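Local coordinates for protein probable zinc protease PqqL (Escherichia coli, PDB 6OFT) that probably cleaves peptides as a zinc-dependent metalloendopeptidase of the M16 family, this chain being the N-terminal half of the protein, at residues H58-G63 against A124-L129; K65-N70 against M114-E119. One frame throughout, in Å; residues are numbered along the deposited sequence.

Contacts 1 and 2 lie side by side in the M16 insulinase-type domain of this half of PqqL, their centres about 10 Å apart. The chain passes through residues 58-63 and 65-70, then through helix 71-77 and strands 87-91 and 96-103 to residues 114-119 and 124-129, so that contact 1 encloses contact 2 in sequence. Helix 52-59, which carries the predicted zinc ligands His-54 and His-58, leads into the loop used by both, while helices 107-122 and 128-144 follow one another on the partner side. Glu-127 joins the two contacts through a probable hydrogen bond from Gly-69. The loop leaving the predicted zinc-binding helix is thus held at two successive points.

Contact 1 (H58-G63 against A124-L129); sequences HMMFNG and ATFEKL
The loop that leaves the inverted zinc-binding motif of the M16 family, HxxEH, meets the link into helix 128-144 here, with Gly-63 against Thr-125 and Met-59 and Met-60 against Ala-124 and Phe-126. Gly-63 O accepts a nearly straight bond from Thr-125 N (3.0 Å, 167°), the donor standing above the carbonyl plane. Gly-63 has backbone angles that suit glycine, and Thr-125 OG1 and Glu-127 OE1 crowd the side where a CB would lie; OE1 itself is held by Gly-69 N. Two waters join the backbones further: one lies between Met-59 O, Gly-63 O and Phe-126 N, the other between Asn-62 O (2.7 Å) and Glu-127 N (2.9 Å), accepting from the latter. The apolar side is built round the Phe-126 ring, which Met-59 and Met-60 both cross obliquely. Met-59 lays CB 3.6 Å from Phe-126 CE1, with CG beside CD1. The Met-60 chain, bent at chi2 (-53°) and chi3 (104°), brings its methyl CE 3.8 Å from Phe-126 CZ and within a tight 3.4 Å of Ala-124 CB. Within the loop, a type I turn spans Met-59 to Asn-62, and Asn-62 ND2 (2.9 Å) and Phe-61 N approach His-58 O from opposite faces of its carbonyl plane. Just before the turn, His-58 ND1 is hydrogen-bonded to OE1 of Glu-134, a predicted zinc ligand on helix 128-144, the same helix that Met-59 touches at Glu-130 and Val-131. Helix 183-193 adds Tyr-190, edge-to-face with Phe-126, while Phe-61 turns to strand 87-91.

Contact 2 (K65-N70 against M114-E119); sequences KTWPGN and MAIFSE
Glu-119 OE2 is gripped by two donors of the loop, Thr-66 OG1 at 2.7 Å and Lys-65 NZ at 2.9 Å, the latter forming a salt bridge. They reach it from opposite faces of the carboxylate plane, NZ standing farther out of that plane than OG1. The other oxygen, Glu-119 OE1, takes Thr-66 N on its syn lone pair through an almost straight bond (3.0 Å, 173°), and Thr-64 OG1 also bonds to it. With both oxygens held from the loop, the rotation of this buried carboxylate is well fixed, and the lysine and the backbone N-H would be expected to favour its ionised form. Lys-65 bends at chi3, and chi4 (-91°) then sets NZ against the carboxylate.

Beside this polar cluster, the six-membered ring of Trp-67 lies against the helix. Ile-116 CG1 sits over one face in a CH-pi contact, 4.1 Å from the ring centroid, with Thr-66 CB over the opposite face. Ala-115 O lies at the ring edge, near its plane, and Ala-115 CB packs 3.8 Å from Trp-67 CH2. Glu-119 CG comes 3.6 Å from Trp-67 CZ3, so the glutamate serves the contact with its aliphatic stem as well as its head. Together the salt bridge, the hydrogen bonds and the Trp-67 packing tie the loop between helices 52-59 and 71-77 to helix 107-122. Trp-67 and Ile-116 both touch Thr-75 of helix 71-77, while Phe-117 and Met-114 pack on strand 31-38.

Contact 1 (H58-G63 against A124-L129)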
loop_
_atom_site.group_PDB
_atom_site.type_symbol
_atom_site.label_atom_id
_atom_site.label_comp_id
_atom_site.label_asym_id
_atom_site.label_seq_id
_atom_site.Cartn_x
_atom_site.Cartn_y
_atom_site.Cartn_z
ATOM N N HIS A 58 -15.520 -4.893 12.173
ATOM C CA HIS A 58 -16.289 -6.132 12.291
ATOM C C HIS A 58 -17.707 -5.864 12.843
ATOM O O HIS A 58 -18.676 -6.463 12.376
ATOM C CB HIS A 58 -15.543 -7.122 13.210
ATOM C CG HIS A 58 -14.489 -7.910 12.500
ATOM N ND1 HIS A 58 -14.630 -9.264 12.292
ATOM C CD2 HIS A 58 -13.321 -7.505 11.948
ATOM C CE1 HIS A 58 -13.549 -9.643 11.633
ATOM N NE2 HIS A 58 -12.733 -8.621 11.400
ATOM N N MET A 59 -17.829 -4.926 13.786
ATOM C CA MET A 59 -19.115 -4.601 14.411
ATOM C C MET A 59 -20.121 -3.940 13.463
ATOM O O MET A 59 -21.303 -3.884 13.804
ATOM C CB MET A 59 -18.932 -3.759 15.689
ATOM C CG MET A 59 -18.324 -4.512 16.882
ATOM S SD MET A 59 -19.032 -6.134 17.287
ATOM C CE MET A 59 -20.819 -5.706 17.471
ATOM N N MET A 60 -19.684 -3.485 12.265
ATOM C CA MET A 60 -20.600 -2.861 11.297
ATOM C C MET A 60 -21.548 -3.890 10.683
ATOM O O MET A 60 -22.672 -3.561 10.294
ATOM C CB MET A 60 -19.829 -2.099 10.195
ATOM C CG MET A 60 -19.080 -0.863 10.698
ATOM S SD MET A 60 -20.050 0.338 11.648
ATOM C CE MET A 60 -19.472 -0.039 13.283
ATOM N N PHE A 61 -21.114 -5.146 10.662
ATOM C CA PHE A 61 -21.879 -6.259 10.110
ATOM C C PHE A 61 -22.656 -7.011 11.188
ATOM O O PHE A 61 -23.219 -8.066 10.893
ATOM C CB PHE A 61 -20.931 -7.208 9.342
ATOM C CG PHE A 61 -20.152 -6.492 8.262
ATOM C CD1 PHE A 61 -20.706 -6.286 7.002
ATOM C CD2 PHE A 61 -18.875 -6.001 8.511
ATOM C CE1 PHE A 61 -19.987 -5.619 6.008
ATOM C CE2 PHE A 61 -18.171 -5.310 7.524
ATOM C CZ PHE A 61 -18.731 -5.128 6.278
ATOM N N ASN A 62 -22.719 -6.475 12.421
ATOM C CA ASN A 62 -23.402 -7.185 13.495
ATOM C C ASN A 62 -24.474 -6.368 14.244
ATOM O O ASN A 62 -24.868 -6.744 15.347
ATOM C CB ASN A 62 -22.374 -7.797 14.469
ATOM C CG ASN A 62 -21.604 -8.920 13.824
ATOM O OD1 ASN A 62 -22.096 -10.047 13.681
ATOM N ND2 ASN A 62 -20.395 -8.625 13.378
ATOM N N GLY A 63 -24.986 -5.320 13.622
ATOM C CA GLY A 63 -26.065 -4.546 14.214
ATOM C C GLY A 63 -26.052 -3.051 14.007
ATOM O O GLY A 63 -25.090 -2.363 14.353
ATOM N N ALA A 124 -24.533 2.316 14.103
ATOM C CA ALA A 124 -24.102 0.980 14.567
ATOM C C ALA A 124 -24.457 0.893 16.064
ATOM O O ALA A 124 -24.295 1.889 16.774
ATOM C CB ALA A 124 -22.608 0.811 14.380
ATOM N N THR A 125 -24.961 -0.267 16.531
ATOM C CA THR A 125 -25.467 -0.399 17.911
ATOM C C THR A 125 -24.532 -1.060 18.941
ATOM O O THR A 125 -24.726 -0.815 20.139
ATOM C CB THR A 125 -26.832 -1.114 17.927
ATOM O OG1 THR A 125 -26.716 -2.380 17.277
ATOM C CG2 THR A 125 -27.934 -0.279 17.276
ATOM N N PHE A 126 -23.564 -1.908 18.514
ATOM C CA PHE A 126 -22.637 -2.589 19.438
ATOM C C PHE A 126 -23.363 -3.325 20.575
ATOM O O PHE A 126 -23.085 -3.069 21.744
ATOM C CB PHE A 126 -21.572 -1.625 20.014
ATOM C CG PHE A 126 -20.805 -0.844 18.986
ATOM C CD1 PHE A 126 -19.655 -1.369 18.406
ATOM C CD2 PHE A 126 -21.240 0.414 18.578
ATOM C CE1 PHE A 126 -18.953 -0.648 17.433
ATOM C CE2 PHE A 126 -20.534 1.134 17.615
ATOM C CZ PHE A 126 -19.400 0.595 17.044
ATOM N N GLU A 127 -24.302 -4.224 20.218
ATOM C CA GLU A 127 -25.057 -5.051 21.168
ATOM C C GLU A 127 -24.075 -5.967 21.897
ATOM O O GLU A 127 -23.205 -6.561 21.256
ATOM C CB GLU A 127 -26.103 -5.912 20.427
ATOM C CG GLU A 127 -27.177 -5.128 19.686
ATOM C CD GLU A 127 -27.919 -5.933 18.631
ATOM O OE1 GLU A 127 -27.678 -5.695 17.425
ATOM O OE2 GLU A 127 -28.743 -6.799 19.005
ATOM N N LYS A 128 -24.197 -6.057 23.232
ATOM C CA LYS A 128 -23.345 -6.861 24.119
ATOM C C LYS A 128 -23.098 -8.270 23.576
ATOM O O LYS A 128 -21.945 -8.683 23.451
ATOM C CB LYS A 128 -23.966 -6.944 25.527
ATOM C CG LYS A 128 -22.976 -7.328 26.614
ATOM C CD LYS A 128 -23.505 -8.436 27.502
ATOM C CE LYS A 128 -22.602 -8.688 28.687
ATOM N NZ LYS A 128 -21.274 -9.240 28.295
ATOM N N LEU A 129 -24.191 -8.985 23.232
ATOM C CA LEU A 129 -24.147 -10.348 22.714
ATOM C C LEU A 129 -23.356 -10.448 21.416
ATOM O O LEU A 129 -22.579 -11.390 21.269
ATOM C CB LEU A 129 -25.561 -10.937 22.574
ATOM C CG LEU A 129 -26.225 -11.445 23.872
ATOM C CD1 LEU A 129 -27.742 -11.538 23.712
ATOM C CD2 LEU A 129 -25.663 -12.794 24.307
HETATM O O HOH W 1 -22.975 -3.147 15.710
HETATM O O HOH W 2 -24.490 -4.940 17.367
#

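Contact 2 (K65-N70 against M114-E119)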
loop_
_atom_site.group_PDB
_atom_site.type_symbol
_atom_site.label_atom_id
_atom_site.label_comp_id
_atom_site.label_asym_id
_atom_site.label_seq_id
_atom_site.Cartn_x
_atom_site.Cartn_y
_atom_site.Cartn_z
ATOM N N LYS A 65 -29.230 0.398 13.952
ATOM C CA LYS A 65 -30.540 0.810 14.449
ATOM C C LYS A 65 -31.690 0.111 13.693
ATOM O O LYS A 65 -32.560 -0.461 14.342
ATOM C CB LYS A 65 -30.664 2.350 14.382
ATOM C CG LYS A 65 -32.041 2.900 14.768
ATOM C CD LYS A 65 -32.184 4.409 14.526
ATOM C CE LYS A 65 -32.413 4.799 13.079
ATOM N NZ LYS A 65 -31.134 5.054 12.359
ATOM N N THR A 66 -31.685 0.142 12.352
ATOM C CA THR A 66 -32.735 -0.491 11.535
ATOM C C THR A 66 -32.496 -1.999 11.336
ATOM O O THR A 66 -33.457 -2.766 11.213
ATOM C CB THR A 66 -32.908 0.261 10.205
ATOM O OG1 THR A 66 -32.936 1.662 10.472
ATOM C CG2 THR A 66 -34.191 -0.136 9.446
ATOM N N TRP A 67 -31.219 -2.418 11.297
ATOM C CA TRP A 67 -30.835 -3.805 11.054
ATOM C C TRP A 67 -30.052 -4.440 12.234
ATOM O O TRP A 67 -28.836 -4.623 12.134
ATOM C CB TRP A 67 -30.074 -3.915 9.710
ATOM C CG TRP A 67 -30.859 -3.411 8.530
ATOM C CD1 TRP A 67 -31.888 -4.044 7.897
ATOM C CD2 TRP A 67 -30.712 -2.137 7.882
ATOM N NE1 TRP A 67 -32.410 -3.235 6.911
ATOM C CE2 TRP A 67 -31.710 -2.057 6.883
ATOM C CE3 TRP A 67 -29.861 -1.032 8.078
ATOM C CZ2 TRP A 67 -31.854 -0.935 6.058
ATOM C CZ3 TRP A 67 -30.007 0.076 7.264
ATOM C CH2 TRP A 67 -30.999 0.124 6.273
ATOM N N PRO A 68 -30.718 -4.799 13.361
ATOM C CA PRO A 68 -29.973 -5.416 14.475
ATOM C C PRO A 68 -29.502 -6.834 14.152
ATOM O O PRO A 68 -29.959 -7.416 13.175
ATOM C CB PRO A 68 -30.979 -5.394 15.627
ATOM C CG PRO A 68 -32.319 -5.411 14.952
ATOM C CD PRO A 68 -32.159 -4.663 13.683
ATOM N N GLY A 69 -28.587 -7.362 14.962
ATOM C CA GLY A 69 -28.039 -8.707 14.800
ATOM C C GLY A 69 -27.495 -8.996 13.411
ATOM O O GLY A 69 -26.678 -8.238 12.887
ATOM N N ASN A 70 -27.999 -10.064 12.790
ATOM C CA ASN A 70 -27.601 -10.510 11.455
ATOM C C ASN A 70 -28.418 -9.881 10.290
ATOM O O ASN A 70 -28.252 -10.296 9.135
ATOM C CB ASN A 70 -27.684 -12.042 11.397
ATOM C CG ASN A 70 -26.839 -12.645 10.307
ATOM O OD1 ASN A 70 -25.671 -12.295 10.131
ATOM N ND2 ASN A 70 -27.420 -13.558 9.542
ATOM N N MET A 114 -27.229 2.008 -0.154
ATOM C CA MET A 114 -26.953 3.372 0.330
ATOM C C MET A 114 -27.522 3.598 1.742
ATOM O O MET A 114 -26.903 4.295 2.543
ATOM C CB MET A 114 -27.538 4.407 -0.638
ATOM C CG MET A 114 -26.761 4.553 -1.939
ATOM S SD MET A 114 -24.979 4.834 -1.755
ATOM C CE MET A 114 -24.949 6.408 -0.911
ATOM N N ALA A 115 -28.693 3.004 2.035
ATOM C CA ALA A 115 -29.361 3.094 3.339
ATOM C C ALA A 115 -28.517 2.386 4.411
ATOM O O ALA A 115 -28.383 2.914 5.517
ATOM C CB ALA A 115 -30.748 2.495 3.264
ATOM N N ILE A 116 -27.881 1.239 4.047
ATOM C CA ILE A 116 -26.959 0.495 4.915
ATOM C C ILE A 116 -25.703 1.351 5.179
ATOM O O ILE A 116 -25.244 1.400 6.317
ATOM C CB ILE A 116 -26.628 -0.917 4.345
ATOM C CG1 ILE A 116 -27.879 -1.840 4.375
ATOM C CG2 ILE A 116 -25.456 -1.564 5.102
ATOM C CD1 ILE A 116 -27.777 -3.132 3.589
ATOM N N PHE A 117 -25.159 2.031 4.145
ATOM C CA PHE A 117 -23.979 2.898 4.308
ATOM C C PHE A 117 -24.270 4.055 5.266
ATOM O O PHE A 117 -23.418 4.403 6.084
ATOM C CB PHE A 117 -23.455 3.432 2.959
ATOM C CG PHE A 117 -22.482 2.528 2.227
ATOM C CD1 PHE A 117 -21.205 2.305 2.725
ATOM C CD2 PHE A 117 -22.822 1.955 1.005
ATOM C CE1 PHE A 117 -20.290 1.509 2.025
ATOM C CE2 PHE A 117 -21.903 1.168 0.302
ATOM C CZ PHE A 117 -20.646 0.946 0.818
ATOM N N SER A 118 -25.481 4.639 5.168
ATOM C CA SER A 118 -25.925 5.728 6.039
ATOM C C SER A 118 -25.902 5.318 7.539
ATOM O O SER A 118 -25.456 6.097 8.379
ATOM C CB SER A 118 -27.316 6.188 5.633
ATOM O OG SER A 118 -27.642 7.394 6.293
ATOM N N GLU A 119 -26.314 4.079 7.846
ATOM C CA GLU A 119 -26.318 3.526 9.196
ATOM C C GLU A 119 -24.946 3.071 9.664
ATOM O O GLU A 119 -24.682 3.115 10.858
ATOM C CB GLU A 119 -27.356 2.408 9.339
ATOM C CG GLU A 119 -28.750 2.923 9.028
ATOM C CD GLU A 119 -29.806 2.541 10.037
ATOM O OE1 GLU A 119 -29.611 1.546 10.775
ATOM O OE2 GLU A 119 -30.836 3.247 10.087
#